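Local coordinates for phycocyanobilin lyase subunit alpha (Nostoc sp. PCC 7120, PDB 5N3U) that associates with the beta subunit to form the CpcE/CpcF lyase, required for attaching the bilin chromophore to the phycocyanin alpha subunit CpcA, at the interface of chains A and B. Coordinates in Å, arbitrary orientation; residue numbers count along the deposited sequence, not the author numbering. Chains: chain A, Phycocyanobilin lyase subunit alpha; chain B, Phycocyanobilin lyase subunit beta.

The interface of chains A and B. Residues chain A 248, 261, 266, 269-270; chain B 192-193, 195-196.
The thioether end of A:Met269 meets the branched end of B:Leu196 head-on, where helix 263-273 of the alpha subunit packs on helix 188-198, the last modelled helix of the beta subunit. The methionine runs extended through its second torsion and then turns about its CG-SD bond (chi3 -73°), bringing the methyl CE to B:Leu196, 4.0 Å from its CB. The thioether SD lies against the backbone of the partner helix, 3.5 Å from the carbonyl O of B:Ala192 and 3.6 Å from CA of B:Arg193, with CB of B:Ala192 and CD of B:Arg193 also packed around it. B:Leu196 spreads its two methyls between two alpha-subunit residues: CD2 rests on CB and CE of A:Met269, while CD1 meets CG1 of A:Ile266 at 4.0 Å, the two side chains crossing at about a right angle. The same CD2 methyl also lies 3.9 Å above the plane of the B:Arg193 guanidinium, toward its rim, within the beta subunit. A:Ile261, in the loop preceding helix 263-273, lays its CG1-CD1 arm against B:Leu195, with CG1 3.8 Å from CB and CD1 beside that leucine's CD1. Exchanging A:Met269 for alanine removes SD and CE, which would probably open a gap beside the B:Ala192 carbonyl and B:Arg193 and leave CB of B:Leu196 without its methyl partner. This apolar patch joins the C-terminal regions of CpcE and CpcF, contributing to the association that forms the lyase.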
loop_
_atom_site.group_PDB
_atom_site.type_symbol
_atom_site.label_atom_id
_atom_site.label_comp_id
_atom_site.label_asym_id
_atom_site.label_seq_id
_atom_site.Cartn_x
_atom_site.Cartn_y
_atom_site.Cartn_z
ATOM N N LEU A 248 -21.659 -14.993 8.135
ATOM C CA LEU A 248 -21.913 -14.780 9.519
ATOM C C LEU A 248 -23.106 -13.921 9.706
ATOM O O LEU A 248 -23.997 -14.212 10.499
ATOM C CB LEU A 248 -20.650 -14.125 10.187
ATOM C CG LEU A 248 -20.786 -13.781 11.667
ATOM C CD1 LEU A 248 -21.285 -15.015 12.415
ATOM C CD2 LEU A 248 -19.435 -13.327 12.221
ATOM N N ILE A 261 -25.928 -16.724 19.980
ATOM C CA ILE A 261 -24.947 -17.457 19.122
ATOM C C ILE A 261 -25.203 -18.928 18.763
ATOM O O ILE A 261 -24.860 -19.845 19.532
ATOM C CB ILE A 261 -23.501 -17.362 19.737
ATOM C CG1 ILE A 261 -23.058 -15.893 19.911
ATOM C CG2 ILE A 261 -22.464 -18.043 18.865
ATOM C CD1 ILE A 261 -23.143 -15.018 18.668
ATOM N N ILE A 266 -20.728 -19.734 15.260
ATOM C CA ILE A 266 -19.467 -20.061 15.854
ATOM C C ILE A 266 -18.579 -20.725 14.882
ATOM O O ILE A 266 -17.380 -20.441 14.828
ATOM C CB ILE A 266 -19.638 -21.012 17.086
ATOM C CG1 ILE A 266 -20.229 -20.211 18.229
ATOM C CG2 ILE A 266 -18.329 -21.574 17.573
ATOM C CD1 ILE A 266 -20.984 -21.047 19.277
ATOM N N MET A 269 -17.103 -18.081 12.721
ATOM C CA MET A 269 -16.143 -17.249 13.486
ATOM C C MET A 269 -14.852 -17.944 13.701
ATOM O O MET A 269 -13.798 -17.337 13.595
ATOM C CB MET A 269 -16.739 -16.768 14.785
ATOM C CG MET A 269 -17.743 -15.728 14.563
ATOM S SD MET A 269 -18.483 -14.773 15.876
ATOM C CE MET A 269 -19.558 -16.029 16.604
ATOM N N ASN A 270 -14.901 -19.250 13.932
ATOM C CA ASN A 270 -13.711 -20.020 14.119
ATOM C C ASN A 270 -12.881 -20.065 12.868
ATOM O O ASN A 270 -11.616 -20.108 12.900
ATOM C CB ASN A 270 -14.031 -21.470 14.576
ATOM C CG ASN A 270 -14.621 -21.540 16.018
ATOM O OD1 ASN A 270 -14.418 -20.672 16.831
ATOM N ND2 ASN A 270 -15.330 -22.615 16.321
ATOM N N ALA B 192 -21.117 -10.064 17.072
ATOM C CA ALA B 192 -21.120 -11.520 17.268
ATOM C C ALA B 192 -19.848 -12.052 17.828
ATOM O O ALA B 192 -19.808 -13.062 18.569
ATOM C CB ALA B 192 -21.417 -12.221 15.961
ATOM N N ARG B 193 -18.747 -11.463 17.407
ATOM C CA ARG B 193 -17.485 -11.980 17.854
ATOM C C ARG B 193 -17.292 -11.545 19.288
ATOM O O ARG B 193 -16.668 -12.238 20.045
ATOM C CB ARG B 193 -16.328 -11.511 16.958
ATOM C CG ARG B 193 -15.005 -12.157 17.321
ATOM C CD ARG B 193 -15.075 -13.649 17.087
ATOM N NE ARG B 193 -13.901 -14.324 17.499
ATOM C CZ ARG B 193 -13.590 -14.511 18.779
ATOM N NH1 ARG B 193 -14.328 -14.005 19.756
ATOM N NH2 ARG B 193 -12.473 -15.140 19.086
ATOM N N LEU B 195 -19.762 -11.289 21.547
ATOM C CA LEU B 195 -20.548 -12.360 22.198
ATOM C C LEU B 195 -19.826 -13.646 22.345
ATOM O O LEU B 195 -19.860 -14.210 23.396
ATOM C CB LEU B 195 -21.838 -12.651 21.443
ATOM C CG LEU B 195 -22.808 -11.463 21.488
ATOM C CD1 LEU B 195 -23.912 -11.685 20.452
ATOM C CD2 LEU B 195 -23.353 -11.216 22.900
ATOM N N LEU B 196 -19.151 -14.127 21.304
ATOM C CA LEU B 196 -18.376 -15.317 21.436
ATOM C C LEU B 196 -17.253 -15.119 22.453
ATOM O O LEU B 196 -16.931 -16.054 23.184
ATOM C CB LEU B 196 -17.728 -15.751 20.120
ATOM C CG LEU B 196 -16.886 -17.015 20.126
ATOM C CD1 LEU B 196 -17.714 -18.202 20.621
ATOM C CD2 LEU B 196 -16.386 -17.324 18.734
#